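Local coordinates for uncharacterized protein (Streptococcus pneumoniae, PDB 3LFT) that binds L-tryptophan and probably serves as the substrate-binding protein of an ABC importer, at residues N174-T179 and F202-S207; V123-A128 and P215-A220; V7-S12 and L18-I23. All coordinates share one frame; numbering follows the deposited sequence.

Interaction 1 of 3, residues N174-T179 and F202-S207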
loop_
_atom_site.group_PDB
_atom_site.type_symbol
_atom_site.label_atom_id
_atom_site.label_comp_id
_atom_site.label_asym_id
_atom_site.label_seq_id
_atom_site.Cartn_x
_atom_site.Cartn_y
_atom_site.Cartn_z
ATOM N N ASN A 174 -11.954 14.029 0.119
ATOM C CA ASN A 174 -13.073 14.913 0.466
ATOM C C ASN A 174 -14.394 14.196 0.733
ATOM O O ASN A 174 -15.205 14.665 1.536
ATOM C CB ASN A 174 -13.251 15.995 -0.608
ATOM C CG ASN A 174 -12.015 16.868 -0.768
ATOM O OD1 ASN A 174 -11.442 16.961 -1.855
ATOM N ND2 ASN A 174 -11.587 17.496 0.323
ATOM N N GLU A 175 -14.603 13.064 0.063
ATOM C CA GLU A 175 -15.866 12.342 0.127
ATOM C C GLU A 175 -15.866 11.256 1.206
ATOM O O GLU A 175 -16.862 10.556 1.366
ATOM C CB GLU A 175 -16.210 11.736 -1.250
ATOM C CG GLU A 175 -16.487 12.755 -2.370
ATOM C CD GLU A 175 -15.224 13.391 -2.949
ATOM O OE1 GLU A 175 -14.130 12.814 -2.812
ATOM O OE2 GLU A 175 -15.324 14.475 -3.558
ATOM N N ILE A 176 -14.776 11.136 1.963
ATOM C CA ILE A 176 -14.669 10.036 2.943
ATOM C C ILE A 176 -15.735 10.109 4.037
ATOM O O ILE A 176 -16.454 9.127 4.258
ATOM C CB ILE A 176 -13.268 9.932 3.590
ATOM C CG1 ILE A 176 -12.242 9.455 2.552
ATOM C CG2 ILE A 176 -13.306 8.937 4.791
ATOM C CD1 ILE A 176 -10.791 9.511 3.031
ATOM N N ALA A 177 -15.843 11.253 4.712
ATOM C CA ALA A 177 -16.726 11.355 5.872
ATOM C C ALA A 177 -18.175 11.026 5.519
ATOM O O ALA A 177 -18.818 10.221 6.208
ATOM C CB ALA A 177 -16.623 12.739 6.522
ATOM N N SER A 178 -18.681 11.627 4.442
ATOM C CA SER A 178 -20.067 11.420 4.038
ATOM C C SER A 178 -20.296 9.987 3.547
ATOM O O SER A 178 -21.348 9.407 3.786
ATOM C CB SER A 178 -20.496 12.445 2.977
ATOM O OG SER A 178 -19.711 12.311 1.805
ATOM N N THR A 179 -19.288 9.407 2.897
ATOM C CA THR A 179 -19.400 8.039 2.413
ATOM C C THR A 179 -19.440 7.067 3.582
ATOM O O THR A 179 -20.229 6.122 3.578
ATOM C CB THR A 179 -18.270 7.678 1.427
ATOM O OG1 THR A 179 -18.387 8.518 0.270
ATOM C CG2 THR A 179 -18.367 6.243 0.986
ATOM N N PHE A 202 -7.246 8.270 6.956
ATOM C CA PHE A 202 -7.836 7.219 7.792
ATOM C C PHE A 202 -8.438 7.693 9.128
ATOM O O PHE A 202 -9.470 7.171 9.546
ATOM C CB PHE A 202 -6.910 6.018 7.975
ATOM C CG PHE A 202 -7.615 4.853 8.597
ATOM C CD1 PHE A 202 -8.578 4.138 7.883
ATOM C CD2 PHE A 202 -7.380 4.510 9.932
ATOM C CE1 PHE A 202 -9.283 3.104 8.475
ATOM C CE2 PHE A 202 -8.089 3.453 10.512
ATOM C CZ PHE A 202 -9.025 2.766 9.777
ATOM N N PRO A 203 -7.820 8.683 9.800
ATOM C CA PRO A 203 -8.484 9.166 11.022
ATOM C C PRO A 203 -9.905 9.684 10.777
ATOM O O PRO A 203 -10.738 9.622 11.690
ATOM C CB PRO A 203 -7.535 10.253 11.523
ATOM C CG PRO A 203 -6.174 9.737 11.070
ATOM C CD PRO A 203 -6.437 9.193 9.688
ATOM N N THR A 204 -10.209 10.124 9.556
ATOM C CA THR A 204 -11.568 10.575 9.209
ATOM C C THR A 204 -12.533 9.391 9.166
ATOM O O THR A 204 -13.691 9.511 9.575
ATOM C CB THR A 204 -11.579 11.302 7.863
ATOM O OG1 THR A 204 -10.724 12.440 7.961
ATOM C CG2 THR A 204 -12.983 11.754 7.467
ATOM N N VAL A 205 -12.051 8.238 8.693
ATOM C CA VAL A 205 -12.865 7.026 8.721
ATOM C C VAL A 205 -13.200 6.676 10.171
ATOM O O VAL A 205 -14.363 6.397 10.500
ATOM C CB VAL A 205 -12.140 5.832 8.055
ATOM C CG1 VAL A 205 -13.013 4.588 8.110
ATOM C CG2 VAL A 205 -11.746 6.147 6.604
ATOM N N VAL A 206 -12.186 6.697 11.038
ATOM C CA VAL A 206 -12.358 6.300 12.437
ATOM C C VAL A 206 -13.317 7.257 13.163
ATOM O O VAL A 206 -14.214 6.820 13.896
ATOM C CB VAL A 206 -11.002 6.229 13.170
ATOM C CG1 VAL A 206 -11.185 5.878 14.646
ATOM C CG2 VAL A 206 -10.096 5.228 12.500
ATOM N N SER A 207 -13.155 8.560 12.932
ATOM C CA SER A 207 -14.001 9.534 13.614
ATOM C C SER A 207 -15.433 9.464 13.100
ATOM O O SER A 207 -16.382 9.535 13.900
ATOM C CB SER A 207 -13.432 10.952 13.502
ATOM O OG SER A 207 -13.326 11.360 12.158
#
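In the alpha/beta domain built on the four-stranded parallel sheet 135-141, 164-170, 189-192 and 216-218, two helices, 176-183 and 202-208, pack side by side through methyl groups. The backbones come closest at Ala177 and Thr204, whose CA atoms are 6.2 Å apart, a spacing that small side chains on both helices permit. Four residues make the contact. Ile176 points toward the neighbouring helix and sets its CG2 methyl against two partners, reaching Val205 CG2 at 3.7 Å and Thr204 CG2 at 3.9 Å. Because CG2 of Ile176 lies anti to its backbone N, the longer CG1 branch (chi1 -69°) stands beside that N, and it is the short methyl that is presented to the second helix. The Ile176 and Val205 side chains meet at about a right angle, methyl against methyl. On the sheet side this pair is buried: both residues also rest on Ile198 of helix 196-200, and Val205 reaches Leu139 and Ile216 of the strands beneath. Toward solvent the packing thins to Ala177 and Thr204, both partly exposed. The first turn of helix 176-183 is secured by Glu175, whose carbonyl O accepts from both Thr179 N and Thr179 OG1, the two donors arriving from opposite faces of the carbonyl plane; the hydroxyl bond is the shorter, with 2.8 Å between Thr179 OG1 and Glu175 O. Between the helices themselves the contact is apolar. Thr204 takes part through its carbon branch: its OG1 stands anti to its own carbonyl carbon, while CG2 turns to the other helix and touches Ala177 CB at 3.9 Å.

Interaction 2 of 3, residues V123-A128 and P215-A220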
loop_
_atom_site.group_PDB
_atom_site.type_symbol
_atom_site.label_atom_id
_atom_site.label_comp_id
_atom_site.label_asym_id
_atom_site.label_seq_id
_atom_site.Cartn_x
_atom_site.Cartn_y
_atom_site.Cartn_z
ATOM N N VAL A 123 -10.223 -12.318 4.411
ATOM C CA VAL A 123 -11.563 -12.910 4.497
ATOM C C VAL A 123 -11.631 -13.939 5.629
ATOM O O VAL A 123 -12.571 -13.923 6.419
ATOM C CB VAL A 123 -12.010 -13.499 3.138
ATOM C CG1 VAL A 123 -13.236 -14.367 3.303
ATOM C CG2 VAL A 123 -12.287 -12.369 2.162
ATOM N N GLU A 124 -10.622 -14.803 5.720
ATOM C CA GLU A 124 -10.595 -15.813 6.784
ATOM C C GLU A 124 -10.598 -15.144 8.163
ATOM O O GLU A 124 -11.285 -15.600 9.071
ATOM C CB GLU A 124 -9.417 -16.791 6.610
ATOM C CG GLU A 124 -9.592 -17.741 5.416
ATOM C CD GLU A 124 -8.298 -18.384 4.898
ATOM O OE1 GLU A 124 -7.176 -17.913 5.210
ATOM O OE2 GLU A 124 -8.412 -19.368 4.134
ATOM N N LEU A 125 -9.862 -14.049 8.313
ATOM C CA LEU A 125 -9.809 -13.334 9.596
ATOM C C LEU A 125 -11.162 -12.720 9.953
ATOM O O LEU A 125 -11.606 -12.782 11.105
ATOM C CB LEU A 125 -8.730 -12.254 9.561
ATOM C CG LEU A 125 -8.506 -11.474 10.876
ATOM C CD1 LEU A 125 -8.097 -12.341 12.056
ATOM C CD2 LEU A 125 -7.449 -10.382 10.618
ATOM N N ILE A 126 -11.815 -12.118 8.959
ATOM C CA ILE A 126 -13.144 -11.558 9.181
ATOM C C ILE A 126 -14.134 -12.630 9.653
ATOM O O ILE A 126 -14.894 -12.408 10.605
ATOM C CB ILE A 126 -13.674 -10.847 7.922
ATOM C CG1 ILE A 126 -12.798 -9.613 7.623
ATOM C CG2 ILE A 126 -15.157 -10.442 8.110
ATOM C CD1 ILE A 126 -13.005 -9.026 6.211
ATOM N N LYS A 127 -14.121 -13.783 8.984
ATOM C CA LYS A 127 -14.985 -14.908 9.347
ATOM C C LYS A 127 -14.700 -15.419 10.758
ATOM O O LYS A 127 -15.628 -15.818 11.468
ATOM C CB LYS A 127 -14.805 -16.056 8.353
ATOM C CG LYS A 127 -15.278 -15.762 6.946
ATOM C CD LYS A 127 -16.795 -15.684 6.809
ATOM C CE LYS A 127 -17.444 -17.029 7.056
ATOM N NZ LYS A 127 -18.848 -17.002 6.559
ATOM N N ALA A 128 -13.429 -15.417 11.162
ATOM C CA ALA A 128 -13.040 -15.948 12.467
ATOM C C ALA A 128 -13.287 -14.956 13.598
ATOM O O ALA A 128 -13.761 -15.337 14.679
ATOM C CB ALA A 128 -11.581 -16.359 12.442
ATOM N N PRO A 215 -17.031 -2.721 12.936
ATOM C CA PRO A 215 -15.594 -3.017 12.863
ATOM C C PRO A 215 -14.997 -2.594 11.522
ATOM O O PRO A 215 -15.647 -2.732 10.476
ATOM C CB PRO A 215 -15.551 -4.537 12.985
ATOM C CG PRO A 215 -16.905 -4.998 12.581
ATOM C CD PRO A 215 -17.854 -3.937 13.014
ATOM N N ILE A 216 -13.764 -2.103 11.567
ATOM C CA ILE A 216 -13.010 -1.720 10.372
ATOM C C ILE A 216 -11.847 -2.686 10.212
ATOM O O ILE A 216 -11.091 -2.944 11.172
ATOM C CB ILE A 216 -12.470 -0.284 10.470
ATOM C CG1 ILE A 216 -13.582 0.706 10.817
ATOM C CG2 ILE A 216 -11.822 0.138 9.159
ATOM C CD1 ILE A 216 -13.025 2.038 11.363
ATOM N N TYR A 217 -11.709 -3.230 9.005
ATOM C CA TYR A 217 -10.586 -4.094 8.646
ATOM C C TYR A 217 -9.748 -3.388 7.566
ATOM O O TYR A 217 -9.950 -3.614 6.363
ATOM C CB TYR A 217 -11.108 -5.422 8.112
ATOM C CG TYR A 217 -11.699 -6.353 9.146
ATOM C CD1 TYR A 217 -10.884 -7.294 9.777
ATOM C CD2 TYR A 217 -13.059 -6.337 9.474
ATOM C CE1 TYR A 217 -11.409 -8.201 10.686
ATOM C CE2 TYR A 217 -13.587 -7.248 10.418
ATOM C CZ TYR A 217 -12.745 -8.156 11.009
ATOM O OH TYR A 217 -13.236 -9.077 11.911
ATOM N N PRO A 218 -8.813 -2.520 7.980
ATOM C CA PRO A 218 -8.073 -1.693 7.015
ATOM C C PRO A 218 -6.692 -2.295 6.777
ATOM O O PRO A 218 -6.006 -2.699 7.725
ATOM C CB PRO A 218 -7.977 -0.349 7.725
ATOM C CG PRO A 218 -7.849 -0.733 9.216
ATOM C CD PRO A 218 -8.538 -2.096 9.371
ATOM N N SER A 219 -6.268 -2.343 5.512
ATOM C CA SER A 219 -5.068 -3.092 5.100
ATOM C C SER A 219 -3.740 -2.403 5.360
ATOM O O SER A 219 -2.900 -2.270 4.451
ATOM C CB SER A 219 -5.204 -3.490 3.626
ATOM O OG SER A 219 -6.379 -4.250 3.428
ATOM N N ALA A 220 -3.531 -1.957 6.601
ATOM C CA ALA A 220 -2.225 -1.470 7.044
ATOM C C ALA A 220 -2.148 -1.433 8.544
ATOM O O ALA A 220 -3.115 -1.055 9.209
ATOM C CB ALA A 220 -1.953 -0.059 6.516
#
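With CG anti to its own carbonyl carbon (chi1 -73°), Tyr217 swings its ring out from strand 216-218, and a chi2 of -91° turns one face to helix 119-129; there Ile126 extends CG1 over that face. The result is a nearly ideal CH-pi contact. Ile126 CG1 stands 3.5 Å from the centroid of the Tyr217 ring and 3° off the ring normal, so all six ring carbons lie at similar distances from it. The terminal methyl runs on toward the root of the ring, with Ile126 CD1 4.2 Å from Tyr217 CG. Leu125 adds a looser, oblique approach, its CG 4.4 Å from Tyr217 CE1. At the far end of the ring, Tyr217 OH passes 3.7 Å from Ile126 CA and makes its hydrogen bond with Thr130 OG1, just beyond the helix. The same Thr130 oxygen also pairs with Ile126 O.

Helix 119-129 is thereby joined to strand 216-218 of the four-stranded parallel sheet, and Ala220, just past that strand, touches the bound tryptophan. The side chain of Tyr217 is about 13 Å from the ligand, so this is packing within the domain and not a pocket contact. An aliphatic carbon centred on the pi face lets a buried tyrosine pack as a hydrophobic group, while the polar bond at its hydroxyl probably restricts how far the ring can shift.

Interaction 3 of 3, residues V7-S12 and L18-I23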
loop_
_atom_site.group_PDB
_atom_site.type_symbol
_atom_site.label_atom_id
_atom_site.label_comp_id
_atom_site.label_asym_id
_atom_site.label_seq_id
_atom_site.Cartn_x
_atom_site.Cartn_y
_atom_site.Cartn_z
ATOM N N VAL A 7 13.751 10.383 -5.739
ATOM C CA VAL A 7 12.688 9.616 -5.059
ATOM C C VAL A 7 11.431 10.465 -4.995
ATOM O O VAL A 7 11.470 11.604 -4.511
ATOM C CB VAL A 7 13.104 9.220 -3.640
ATOM C CG1 VAL A 7 11.971 8.506 -2.895
ATOM C CG2 VAL A 7 14.347 8.341 -3.653
ATOM N N LEU A 8 10.326 9.921 -5.512
ATOM C CA LEU A 8 9.024 10.581 -5.423
ATOM C C LEU A 8 8.141 9.737 -4.523
ATOM O O LEU A 8 7.816 8.590 -4.851
ATOM C CB LEU A 8 8.375 10.744 -6.813
ATOM C CG LEU A 8 6.987 11.400 -6.821
ATOM C CD1 LEU A 8 7.043 12.846 -6.315
ATOM C CD2 LEU A 8 6.378 11.338 -8.224
ATOM N N GLN A 9 7.786 10.299 -3.367
ATOM C CA GLN A 9 6.815 9.667 -2.491
ATOM C C GLN A 9 5.445 10.273 -2.812
ATOM O O GLN A 9 5.286 11.483 -2.853
ATOM C CB GLN A 9 7.210 9.889 -1.040
ATOM C CG GLN A 9 6.248 9.205 -0.065
ATOM C CD GLN A 9 6.758 9.262 1.357
ATOM O OE1 GLN A 9 7.958 9.142 1.620
ATOM N NE2 GLN A 9 5.824 9.434 2.295
ATOM N N PHE A 10 4.451 9.416 -3.037
ATOM C CA PHE A 10 3.181 9.918 -3.546
ATOM C C PHE A 10 2.513 10.877 -2.561
ATOM O O PHE A 10 1.994 11.912 -2.969
ATOM C CB PHE A 10 2.223 8.768 -3.891
ATOM C CG PHE A 10 0.836 9.224 -4.272
ATOM C CD1 PHE A 10 0.640 10.185 -5.272
ATOM C CD2 PHE A 10 -0.277 8.705 -3.615
ATOM C CE1 PHE A 10 -0.629 10.602 -5.608
ATOM C CE2 PHE A 10 -1.563 9.128 -3.943
ATOM C CZ PHE A 10 -1.741 10.075 -4.941
ATOM N N VAL A 11 2.518 10.540 -1.269
ATOM C CA VAL A 11 1.783 11.295 -0.263
ATOM C C VAL A 11 2.374 10.921 1.080
ATOM O O VAL A 11 3.047 9.906 1.220
ATOM C CB VAL A 11 0.253 10.939 -0.313
ATOM C CG1 VAL A 11 -0.014 9.499 0.134
ATOM C CG2 VAL A 11 -0.609 11.890 0.488
ATOM N N SER A 12 2.105 11.750 2.083
ATOM C CA SER A 12 2.458 11.395 3.455
ATOM C C SER A 12 1.363 10.546 4.070
ATOM O O SER A 12 0.265 11.017 4.350
ATOM C CB SER A 12 2.689 12.647 4.303
ATOM O OG SER A 12 3.848 13.322 3.858
ATOM N N LEU A 18 7.540 4.773 6.424
ATOM C CA LEU A 18 8.304 3.613 6.880
ATOM C C LEU A 18 8.983 2.880 5.712
ATOM O O LEU A 18 10.139 2.440 5.845
ATOM C CB LEU A 18 7.421 2.680 7.714
ATOM C CG LEU A 18 8.091 1.495 8.400
ATOM C CD1 LEU A 18 9.339 1.856 9.220
ATOM C CD2 LEU A 18 7.053 0.812 9.282
ATOM N N ILE A 19 8.298 2.777 4.575
ATOM C CA ILE A 19 8.934 2.264 3.369
ATOM C C ILE A 19 10.163 3.104 3.005
ATOM O O ILE A 19 11.233 2.546 2.714
ATOM C CB ILE A 19 7.929 2.184 2.208
ATOM C CG1 ILE A 19 6.876 1.120 2.540
ATOM C CG2 ILE A 19 8.641 1.883 0.881
ATOM C CD1 ILE A 19 5.692 1.187 1.603
ATOM N N TYR A 20 10.037 4.430 3.041
ATOM C CA TYR A 20 11.176 5.267 2.711
ATOM C C TYR A 20 12.333 5.064 3.702
ATOM O O TYR A 20 13.502 5.021 3.294
ATOM C CB TYR A 20 10.779 6.749 2.566
ATOM C CG TYR A 20 11.931 7.647 2.149
ATOM C CD1 TYR A 20 12.229 8.808 2.866
ATOM C CD2 TYR A 20 12.732 7.315 1.060
ATOM C CE1 TYR A 20 13.289 9.632 2.474
ATOM C CE2 TYR A 20 13.799 8.123 0.682
ATOM C CZ TYR A 20 14.061 9.259 1.389
ATOM O OH TYR A 20 15.119 10.055 0.996
ATOM N N LYS A 21 12.028 4.932 4.994
ATOM C CA LYS A 21 13.050 4.623 5.993
ATOM C C LYS A 21 13.754 3.323 5.605
ATOM O O LYS A 21 14.991 3.230 5.639
ATOM C CB LYS A 21 12.422 4.524 7.390
ATOM C CG LYS A 21 13.211 3.700 8.413
ATOM C CD LYS A 21 14.371 4.468 9.025
ATOM C CE LYS A 21 15.113 3.590 10.018
ATOM N NZ LYS A 21 14.259 2.462 10.503
ATOM N N GLY A 22 12.963 2.308 5.233
ATOM C CA GLY A 22 13.513 1.025 4.766
ATOM C C GLY A 22 14.413 1.167 3.550
ATOM O O GLY A 22 15.476 0.553 3.489
ATOM N N ILE A 23 14.012 2.002 2.589
ATOM C CA ILE A 23 14.857 2.269 1.421
ATOM C C ILE A 23 16.223 2.786 1.859
ATOM O O ILE A 23 17.264 2.290 1.403
ATOM C CB ILE A 23 14.168 3.256 0.441
ATOM C CG1 ILE A 23 12.980 2.581 -0.260
ATOM C CG2 ILE A 23 15.195 3.835 -0.581
ATOM C CD1 ILE A 23 12.066 3.555 -0.999
#
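Strand 3-9 passes into helix 14-29 through a short connection, the first half of a beta-alpha-beta unit completed by strand 37-43, and the two backbones stay well apart, with 8.1 Å between the CA atoms of Gln9 and Tyr20. Tyr20 bridges this gap. Its CG lies anti to the backbone N (chi1 -177°), directing the ring back along the strand toward Val7, where Val7 CG1 meets Tyr20 CE2 obliquely at 4.0 Å. Beside it Gln9 reaches out on an extended chain, and Gln9 OE1 comes to 3.8 Å from Tyr20 CB, the amide plane turned 61° from the ring. The other end of that amide is firmly held: Gln9 NE2 donates to Val11 O at 3.0 Å in a nearly straight bond, approaching from above the carbonyl plane, and also pairs with Asp17 OD1. Phe41 of strand 37-43 stacks with the Tyr20 ring. Ile19, next to Tyr20 on the helix, touches the bound tryptophan. The contact thus divides its chemistry: Val7 packs on the ring of Tyr20, while the two bonds at Gln9 NE2 probably fix the amide's rotation and tie the connection at Val11 to the helix through Asp17.

Interactions 1 and 2 share one domain: both rest on the four-stranded parallel sheet, and they touch directly, Phe202 packing on Ile216 and Pro218 of strand 216-218. Interaction 1, nested along the chain inside the loop closed by interaction 2, is only partly buried and relies on methyl groups. Interaction 2 is buried and uses an aromatic face. Interaction 3 belongs to the other parallel sheet, about 26 Å from interaction 2 between centres and across the chain's centre; it too is buried, but adds a held amide to its apolar packing. Interactions 2 and 3 each include a residue that touches tryptophan, consistent with a ligand bound between two domains.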